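Hydrolase (Thermus thermophilus, PDB 1UFO) probably acts as a serine hydrolase of the alpha/beta hydrolase fold, though its natural substrate is unknown. Local coordinates at residues A[82-93]-A[114-125]; A[131-139]-A[216-224]. All coordinates share one frame; numbering follows the deposited sequence.

Contact 1. Residues A[82-93]-A[114-125]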
loop_
_atom_site.group_PDB
_atom_site.type_symbol
_atom_site.label_atom_id
_atom_site.label_comp_id
_atom_site.label_asym_id
_atom_site.label_seq_id
_atom_site.Cartn_x
_atom_site.Cartn_y
_atom_site.Cartn_z
ATOM N N TYR A 82 24.036 -8.756 13.864
ATOM C CA TYR A 82 23.105 -8.250 14.876
ATOM C C TYR A 82 23.734 -7.393 15.962
ATOM O O TYR A 82 23.032 -6.608 16.645
ATOM C CB TYR A 82 22.245 -9.377 15.443
ATOM C CG TYR A 82 21.265 -9.833 14.389
ATOM C CD1 TYR A 82 21.413 -11.049 13.737
ATOM C CD2 TYR A 82 20.249 -8.985 13.966
ATOM C CE1 TYR A 82 20.577 -11.415 12.702
ATOM C CE2 TYR A 82 19.401 -9.320 12.872
ATOM C CZ TYR A 82 19.581 -10.543 12.244
ATOM O OH TYR A 82 18.868 -10.755 11.082
ATOM N N ARG A 83 25.064 -7.487 16.114
ATOM C CA ARG A 83 25.730 -6.535 17.021
ATOM C C ARG A 83 25.706 -5.141 16.326
ATOM O O ARG A 83 25.459 -4.104 16.991
ATOM C CB ARG A 83 27.148 -7.053 17.300
ATOM C CG ARG A 83 28.031 -6.028 18.038
ATOM C CD ARG A 83 27.325 -5.382 19.270
ATOM N NE ARG A 83 26.813 -6.362 20.238
ATOM C CZ ARG A 83 26.020 -6.071 21.268
ATOM N NH1 ARG A 83 25.605 -7.020 22.109
ATOM N NH2 ARG A 83 25.610 -4.808 21.509
ATOM N N VAL A 84 25.949 -5.090 15.016
ATOM C CA VAL A 84 25.759 -3.781 14.269
ATOM C C VAL A 84 24.284 -3.305 14.512
ATOM O O VAL A 84 24.084 -2.122 14.843
ATOM C CB VAL A 84 25.906 -3.961 12.768
ATOM C CG1 VAL A 84 25.409 -2.650 11.992
ATOM C CG2 VAL A 84 27.420 -4.180 12.384
ATOM N N ALA A 85 23.287 -4.186 14.411
ATOM C CA ALA A 85 21.879 -3.774 14.636
ATOM C C ALA A 85 21.615 -3.238 16.027
ATOM O O ALA A 85 20.942 -2.210 16.185
ATOM C CB ALA A 85 20.951 -4.961 14.391
ATOM N N LEU A 86 22.181 -3.898 17.033
ATOM C CA LEU A 86 21.977 -3.412 18.410
ATOM C C LEU A 86 22.642 -2.020 18.628
ATOM O O LEU A 86 22.089 -1.198 19.379
ATOM C CB LEU A 86 22.548 -4.480 19.390
ATOM C CG LEU A 86 21.614 -5.698 19.500
ATOM C CD1 LEU A 86 22.442 -6.789 20.168
ATOM C CD2 LEU A 86 20.367 -5.380 20.329
ATOM N N GLY A 87 23.795 -1.816 18.027
ATOM C CA GLY A 87 24.516 -0.543 18.148
ATOM C C GLY A 87 23.717 0.527 17.422
ATOM O O GLY A 87 23.498 1.660 17.903
ATOM N N PHE A 88 23.282 0.151 16.239
ATOM C CA PHE A 88 22.506 1.090 15.379
ATOM C C PHE A 88 21.198 1.496 16.102
ATOM O O PHE A 88 20.770 2.686 16.059
ATOM C CB PHE A 88 22.189 0.374 14.036
ATOM C CG PHE A 88 21.802 1.295 12.873
ATOM C CD1 PHE A 88 22.099 2.626 12.862
ATOM C CD2 PHE A 88 21.272 0.699 11.732
ATOM C CE1 PHE A 88 21.908 3.405 11.671
ATOM C CE2 PHE A 88 21.076 1.421 10.543
ATOM C CZ PHE A 88 21.400 2.774 10.495
ATOM N N LYS A 89 20.534 0.544 16.787
ATOM C CA LYS A 89 19.342 0.832 17.551
ATOM C C LYS A 89 19.600 1.865 18.634
ATOM O O LYS A 89 18.840 2.834 18.776
ATOM C CB LYS A 89 18.839 -0.481 18.242
ATOM C CG LYS A 89 17.628 -0.249 19.144
ATOM C CD LYS A 89 17.562 -1.226 20.323
ATOM C CE LYS A 89 18.697 -0.935 21.272
ATOM N NZ LYS A 89 18.535 -1.680 22.551
ATOM N N GLU A 90 20.654 1.645 19.433
ATOM C CA GLU A 90 20.880 2.538 20.590
ATOM C C GLU A 90 21.183 3.942 20.100
ATOM O O GLU A 90 20.711 4.912 20.708
ATOM C CB GLU A 90 21.998 1.933 21.439
ATOM C CG GLU A 90 22.318 2.647 22.706
ATOM C CD GLU A 90 23.205 3.879 22.441
ATOM O OE1 GLU A 90 23.127 4.760 23.310
ATOM O OE2 GLU A 90 23.979 3.945 21.452
ATOM N N GLU A 91 21.945 4.038 19.023
ATOM C CA GLU A 91 22.302 5.361 18.434
ATOM C C GLU A 91 21.056 6.027 17.861
ATOM O O GLU A 91 20.832 7.232 18.021
ATOM C CB GLU A 91 23.330 5.204 17.293
ATOM C CG GLU A 91 24.694 4.782 17.872
ATOM C CD GLU A 91 25.616 4.209 16.866
ATOM O OE1 GLU A 91 25.199 3.966 15.720
ATOM O OE2 GLU A 91 26.806 3.997 17.247
ATOM N N ALA A 92 20.231 5.238 17.150
ATOM C CA ALA A 92 19.070 5.822 16.518
ATOM C C ALA A 92 18.114 6.398 17.528
ATOM O O ALA A 92 17.499 7.428 17.290
ATOM C CB ALA A 92 18.339 4.707 15.687
ATOM N N ARG A 93 17.952 5.732 18.680
ATOM C CA ARG A 93 17.012 6.269 19.642
ATOM C C ARG A 93 17.535 7.636 20.146
ATOM O O ARG A 93 16.734 8.594 20.283
ATOM C CB ARG A 93 16.818 5.317 20.811
ATOM C CG ARG A 93 15.667 5.773 21.631
ATOM C CD ARG A 93 15.239 4.760 22.647
ATOM N NE ARG A 93 14.061 5.297 23.363
ATOM C CZ ARG A 93 13.213 4.540 24.038
ATOM N NH1 ARG A 93 12.192 5.102 24.688
ATOM N NH2 ARG A 93 13.373 3.213 24.035
ATOM N N LEU A 114 18.094 -4.475 7.274
ATOM C CA LEU A 114 18.512 -4.523 8.666
ATOM C C LEU A 114 17.957 -3.297 9.377
ATOM O O LEU A 114 17.618 -3.375 10.551
ATOM C CB LEU A 114 20.040 -4.583 8.745
ATOM C CG LEU A 114 20.532 -4.824 10.166
ATOM C CD1 LEU A 114 20.185 -6.222 10.677
ATOM C CD2 LEU A 114 22.052 -4.564 10.194
ATOM N N GLY A 115 17.845 -2.178 8.690
ATOM C CA GLY A 115 17.273 -0.975 9.321
ATOM C C GLY A 115 15.786 -1.157 9.715
ATOM O O GLY A 115 15.348 -0.565 10.694
ATOM N N ALA A 116 15.062 -2.022 8.975
ATOM C CA ALA A 116 13.662 -2.299 9.312
ATOM C C ALA A 116 13.649 -3.125 10.603
ATOM O O ALA A 116 12.777 -2.935 11.492
ATOM C CB ALA A 116 13.002 -3.078 8.173
ATOM N N PHE A 117 14.630 -4.044 10.741
ATOM C CA PHE A 117 14.687 -4.840 11.965
ATOM C C PHE A 117 15.029 -3.933 13.147
ATOM O O PHE A 117 14.497 -4.122 14.237
ATOM C CB PHE A 117 15.777 -5.945 11.807
ATOM C CG PHE A 117 15.875 -6.816 13.021
ATOM C CD1 PHE A 117 14.892 -7.781 13.276
ATOM C CD2 PHE A 117 16.958 -6.676 13.913
ATOM C CE1 PHE A 117 14.966 -8.594 14.398
ATOM C CE2 PHE A 117 17.060 -7.507 15.026
ATOM C CZ PHE A 117 16.050 -8.467 15.276
ATOM N N VAL A 118 15.934 -2.962 12.920
ATOM C CA VAL A 118 16.274 -2.011 13.984
ATOM C C VAL A 118 15.026 -1.230 14.386
ATOM O O VAL A 118 14.840 -0.951 15.557
ATOM C CB VAL A 118 17.394 -1.070 13.507
ATOM C CG1 VAL A 118 17.668 0.075 14.609
ATOM C CG2 VAL A 118 18.653 -1.900 13.350
ATOM N N ALA A 119 14.205 -0.804 13.415
ATOM C CA ALA A 119 12.940 -0.106 13.749
ATOM C C ALA A 119 12.109 -1.004 14.694
ATOM O O ALA A 119 11.495 -0.499 15.670
ATOM C CB ALA A 119 12.178 0.223 12.416
ATOM N N HIS A 120 12.045 -2.302 14.400
ATOM C CA HIS A 120 11.334 -3.231 15.282
ATOM C C HIS A 120 11.955 -3.287 16.688
ATOM O O HIS A 120 11.214 -3.247 17.685
ATOM C CB HIS A 120 11.315 -4.600 14.618
ATOM C CG HIS A 120 10.168 -4.761 13.682
ATOM N ND1 HIS A 120 8.895 -5.101 14.102
ATOM C CD2 HIS A 120 10.107 -4.669 12.317
ATOM C CE1 HIS A 120 8.113 -5.222 13.038
ATOM N NE2 HIS A 120 8.819 -4.964 11.942
ATOM N N LEU A 121 13.273 -3.374 16.763
ATOM C CA LEU A 121 13.947 -3.398 18.053
ATOM C C LEU A 121 13.537 -2.113 18.859
ATOM O O LEU A 121 13.306 -2.185 20.061
ATOM C CB LEU A 121 15.469 -3.390 17.907
ATOM C CG LEU A 121 16.149 -4.621 17.350
ATOM C CD1 LEU A 121 17.582 -4.454 17.175
ATOM C CD2 LEU A 121 15.839 -5.797 18.329
ATOM N N LEU A 122 13.497 -0.950 18.202
ATOM C CA LEU A 122 13.118 0.291 18.880
ATOM C C LEU A 122 11.688 0.233 19.370
ATOM O O LEU A 122 11.421 0.678 20.522
ATOM C CB LEU A 122 13.283 1.512 17.926
ATOM C CG LEU A 122 14.729 1.899 17.655
ATOM C CD1 LEU A 122 14.839 2.758 16.302
ATOM C CD2 LEU A 122 15.308 2.685 18.867
ATOM N N LEU A 123 10.750 -0.252 18.520
ATOM C CA LEU A 123 9.362 -0.347 18.980
ATOM C C LEU A 123 9.249 -1.340 20.147
ATOM O O LEU A 123 8.481 -1.091 21.093
ATOM C CB LEU A 123 8.401 -0.784 17.824
ATOM C CG LEU A 123 8.285 0.223 16.702
ATOM C CD1 LEU A 123 7.513 -0.391 15.578
ATOM C CD2 LEU A 123 7.559 1.482 17.166
ATOM N N ALA A 124 9.997 -2.430 20.095
ATOM C CA ALA A 124 9.882 -3.466 21.176
ATOM C C ALA A 124 10.408 -2.907 22.487
ATOM O O ALA A 124 10.001 -3.392 23.561
ATOM C CB ALA A 124 10.637 -4.757 20.789
ATOM N N GLU A 125 11.246 -1.867 22.434
ATOM C CA GLU A 125 11.780 -1.319 23.683
ATOM C C GLU A 125 11.046 -0.049 24.086
ATOM O O GLU A 125 11.520 0.726 24.929
ATOM C CB GLU A 125 13.316 -1.142 23.603
ATOM C CG GLU A 125 13.805 0.048 22.869
ATOM C CD GLU A 125 15.302 0.331 23.112
ATOM O OE1 GLU A 125 15.670 1.528 22.953
ATOM O OE2 GLU A 125 16.073 -0.627 23.457
HETATM O O HOH W 1 11.192 3.137 26.497
#
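In this alpha/beta hydrolase fold, helix 114-124, which starts right after Ser-113 of the probable nucleophile elbow, packs against helix 77-103 through Ala-85, Lys-89, Val-118 and Leu-122. The axes of the two segments approach to 9.2 Å with a crossing angle of -59°, and the backbones come nearest where Val-118 meets Lys-89. There Val-118 CG1 presses onto Lys-89 CA at 3.5 Å, tighter than usual for two carbons, while CG2 turns to Ala-85 and to CD2 of Phe-88. Strand 25-30 extends this apolar layer, its Leu-30 touching both Phe-88 and Val-118.

At the start of helix 114-124, Tyr-82 turns an edge to the face of Phe-117 in an offset edge-to-face pair. The planes stand at 67° and the centroids are 5.2 Å apart, with Tyr-82 CE2 3.7 Å from Phe-117 CE2. Leu-114 CD1 fills the corner between Tyr-82 and Ala-85. The hydroxyl of Tyr-82 is hydrogen-bonded to the backbone N of Met-142, which anchors the far end of the ring.

Toward the other end the contact turns from apolar to charged. Leu-122 CD2 wedges in 3.5 Å from Lys-89 O and also lies against the CB of Arg-93, whose aliphatic stem slides past it in the opposite direction. Beyond this, Glu-125, just past the helix end, links two bases into one salt-bridge network. Lys-89 runs extended until chi3 (68°) bends it, carrying NZ to 2.8 Å from Glu-125 OE2, on the syn side but tilted well out of the carboxylate plane. Arg-93 NH2 donates to Glu-125 OE1 at 3.0 Å, approaching from above the carboxylate plane. The same nitrogen also bonds to Glu-125 O at 3.2 Å, with both oxygens close to the guanidinium plane, and a water joins Arg-93 NH1 to that carbonyl oxygen.

Contact 2. Residues A[131-139]-A[216-224]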
loop_
_atom_site.group_PDB
_atom_site.type_symbol
_atom_site.label_atom_id
_atom_site.label_comp_id
_atom_site.label_asym_id
_atom_site.label_seq_id
_atom_site.Cartn_x
_atom_site.Cartn_y
_atom_site.Cartn_z
ATOM N N GLY A 131 4.896 6.964 13.437
ATOM C CA GLY A 131 4.587 5.909 12.467
ATOM C C GLY A 131 5.909 5.368 11.992
ATOM O O GLY A 131 6.959 6.012 12.156
ATOM N N VAL A 132 5.879 4.156 11.438
ATOM C CA VAL A 132 7.133 3.516 10.999
ATOM C C VAL A 132 6.928 2.857 9.650
ATOM O O VAL A 132 5.867 2.220 9.445
ATOM C CB VAL A 132 7.472 2.356 11.998
ATOM C CG1 VAL A 132 8.705 1.563 11.494
ATOM C CG2 VAL A 132 7.831 2.958 13.405
ATOM N N LEU A 133 7.916 3.044 8.741
ATOM C CA LEU A 133 7.916 2.328 7.450
ATOM C C LEU A 133 9.026 1.281 7.556
ATOM O O LEU A 133 10.173 1.581 7.850
ATOM C CB LEU A 133 8.269 3.266 6.266
ATOM C CG LEU A 133 7.352 4.497 6.170
ATOM C CD1 LEU A 133 7.837 5.316 4.948
ATOM C CD2 LEU A 133 5.894 4.071 5.874
ATOM N N ALA A 134 8.671 0.005 7.329
ATOM C CA ALA A 134 9.643 -1.078 7.368
ATOM C C ALA A 134 9.703 -1.619 5.938
ATOM O O ALA A 134 8.824 -2.359 5.469
ATOM C CB ALA A 134 9.135 -2.188 8.370
ATOM N N PHE A 135 10.786 -1.213 5.237
ATOM C CA PHE A 135 10.953 -1.620 3.870
ATOM C C PHE A 135 11.819 -2.882 3.786
ATOM O O PHE A 135 12.799 -2.993 4.494
ATOM C CB PHE A 135 11.722 -0.564 3.097
ATOM C CG PHE A 135 10.990 0.710 2.886
ATOM C CD1 PHE A 135 11.177 1.805 3.757
ATOM C CD2 PHE A 135 10.156 0.888 1.747
ATOM C CE1 PHE A 135 10.569 3.029 3.504
ATOM C CE2 PHE A 135 9.551 2.100 1.491
ATOM C CZ PHE A 135 9.747 3.205 2.368
ATOM N N ILE A 136 11.387 -3.812 2.936
ATOM C CA ILE A 136 12.134 -5.048 2.623
ATOM C C ILE A 136 12.791 -5.731 3.828
ATOM O O ILE A 136 13.944 -6.142 3.801
ATOM C CB ILE A 136 13.178 -4.769 1.448
ATOM C CG1 ILE A 136 14.340 -3.846 1.905
ATOM C CG2 ILE A 136 12.376 -4.170 0.235
ATOM C CD1 ILE A 136 15.340 -3.650 0.643
ATOM N N GLY A 137 11.985 -5.898 4.863
ATOM C CA GLY A 137 12.508 -6.428 6.103
ATOM C C GLY A 137 11.552 -7.247 6.925
ATOM O O GLY A 137 10.494 -7.665 6.450
ATOM N N SER A 138 11.928 -7.411 8.193
ATOM C CA SER A 138 11.203 -8.293 9.092
ATOM C C SER A 138 11.504 -7.971 10.544
ATOM O O SER A 138 12.536 -7.312 10.847
ATOM C CB SER A 138 11.665 -9.718 8.763
ATOM O OG SER A 138 11.214 -10.666 9.736
ATOM N N GLY A 139 10.577 -8.378 11.408
ATOM C CA GLY A 139 10.685 -8.215 12.855
ATOM C C GLY A 139 11.342 -9.409 13.569
ATOM O O GLY A 139 11.400 -9.431 14.790
ATOM N N GLY A 216 11.990 -7.575 -5.798
ATOM C CA GLY A 216 12.864 -8.371 -4.937
ATOM C C GLY A 216 13.291 -7.543 -3.745
ATOM O O GLY A 216 12.518 -6.713 -3.223
ATOM N N HIS A 217 14.534 -7.741 -3.350
ATOM C CA HIS A 217 15.119 -7.050 -2.188
ATOM C C HIS A 217 15.744 -5.667 -2.528
ATOM O O HIS A 217 16.985 -5.399 -2.428
ATOM C CB HIS A 217 16.139 -8.032 -1.522
ATOM C CG HIS A 217 16.525 -7.588 -0.167
ATOM N ND1 HIS A 217 15.670 -7.678 0.895
ATOM C CD2 HIS A 217 17.674 -7.050 0.296
ATOM C CE1 HIS A 217 16.301 -7.231 1.985
ATOM N NE2 HIS A 217 17.518 -6.854 1.652
ATOM N N THR A 218 14.853 -4.783 -2.978
ATOM C CA THR A 218 15.194 -3.400 -3.278
ATOM C C THR A 218 14.025 -2.494 -2.881
ATOM O O THR A 218 12.878 -2.882 -2.918
ATOM C CB THR A 218 15.526 -3.125 -4.773
ATOM O OG1 THR A 218 14.346 -3.239 -5.545
ATOM C CG2 THR A 218 16.515 -4.160 -5.274
ATOM N N LEU A 219 14.374 -1.254 -2.528
ATOM C CA LEU A 219 13.381 -0.280 -2.090
ATOM C C LEU A 219 13.008 0.423 -3.379
ATOM O O LEU A 219 13.685 1.316 -3.864
ATOM C CB LEU A 219 14.027 0.666 -1.056
ATOM C CG LEU A 219 13.008 1.459 -0.176
ATOM C CD1 LEU A 219 13.710 2.109 1.007
ATOM C CD2 LEU A 219 12.238 2.474 -0.968
ATOM N N THR A 220 11.901 -0.001 -3.983
ATOM C CA THR A 220 11.500 0.532 -5.313
ATOM C C THR A 220 10.827 1.881 -5.219
ATOM O O THR A 220 10.274 2.263 -4.175
ATOM C CB THR A 220 10.471 -0.381 -6.031
ATOM O OG1 THR A 220 9.258 -0.382 -5.249
ATOM C CG2 THR A 220 10.986 -1.778 -6.113
ATOM N N PRO A 221 10.794 2.619 -6.310
ATOM C CA PRO A 221 10.151 3.930 -6.286
ATOM C C PRO A 221 8.677 3.782 -5.945
ATOM O O PRO A 221 8.166 4.661 -5.256
ATOM C CB PRO A 221 10.291 4.469 -7.707
ATOM C CG PRO A 221 11.689 3.834 -8.171
ATOM C CD PRO A 221 11.511 2.354 -7.590
ATOM N N LEU A 222 8.014 2.714 -6.397
ATOM C CA LEU A 222 6.580 2.558 -6.037
ATOM C C LEU A 222 6.427 2.345 -4.496
ATOM O O LEU A 222 5.541 2.923 -3.870
ATOM C CB LEU A 222 5.936 1.376 -6.778
ATOM C CG LEU A 222 4.454 1.173 -6.427
ATOM C CD1 LEU A 222 3.553 2.401 -6.701
ATOM C CD2 LEU A 222 3.921 -0.029 -7.232
HETATM N N MSE A 223 7.291 1.525 -3.894
HETATM C CA MSE A 223 7.266 1.376 -2.438
HETATM C C MSE A 223 7.484 2.732 -1.779
HETATM O O MSE A 223 6.816 3.058 -0.829
HETATM C CB MSE A 223 8.391 0.412 -2.016
HETATM C CG MSE A 223 8.111 -1.088 -2.244
HETATM SE SE MSE A 223 9.679 -2.054 -1.769
HETATM C CE MSE A 223 9.381 -3.625 -2.936
ATOM N N ALA A 224 8.424 3.530 -2.268
ATOM C CA ALA A 224 8.635 4.800 -1.596
ATOM C C ALA A 224 7.422 5.662 -1.646
ATOM O O ALA A 224 7.091 6.327 -0.685
ATOM C CB ALA A 224 9.850 5.507 -2.259
#
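Thr-220 OG1, the N-cap of helix 221-236, is gripped twice: it accepts from Met-223 N at 3.1 Å with a nearly straight N-H...O angle of 167°, and it is hydrogen-bonded to Glu-212 OE2. The cap fixes the first turn of that helix, from which Met-223 faces the end of strand 132-135. The residue there is selenomethionine, and its SE atom lies 4.0 Å from Ile-136 CG2.

Ile-136 carries the centre of the contact, just beyond the strand. With CG1 between the backbone N and the carbonyl carbon (chi1 69°), the extended branch lies across the imidazole of His-217, and CD1 comes to rest over the middle of the ring. The evidence for this CH-pi contact is a CD1-to-centroid distance of 3.9 Å only 6° off the ring normal. The other branch points elsewhere: CG2 approaches Thr-218 O at 3.4 Å. Ile-136 O also meets the ring, 3.2 Å from His-217 CE1.

A second CH-pi contact forms farther down, at the strand end. Leu-219 crosses the ring of Phe-135 with CD1 over one face, 3.7 Å from the centroid, while Met-223 O comes to the ring's edge, 3.7 Å from CE2. Leu-178 of strand 175-180 and Tyr-47 also touch this phenyl group.

His-217 forms the centre of an inverse gamma turn, and its ring is held at both nitrogens, ND1 by Asp-183 OD1 and NE2 by Ser-113 OG, geometry consistent with a Ser-His-Asp triad. No hydrogen bond crosses between the two segments. They meet through apolar side chains and through carbons resting near backbone oxygens. The methyl over the imidazole, together with Asp-183 and Ser-113 on the ring nitrogens, would be expected to limit the tilt and rotation of the imidazole, the probable catalytic base.

How the contacts relate
Contacts 1 and 2 have centres about 16 Å apart, yet they touch where helix 114-124 meets the end of strand 132-135 and the loop after it. Ala-116 CB lies 3.7 Å from Phe-135 O, and farther along Phe-117 CD1 packs 3.4 Å from Ser-138 O. His-120 CG is also 3.6 Å from Gly-139 CA. The two contacts bear on the probable triad through different members: Ser-113 immediately precedes the helix that contact 1 packs against 82-93, whereas contact 2 seats His-217, which bonds to Ser-113 OG. The same helix thus has 82-93 on one flank and 131-139 on another.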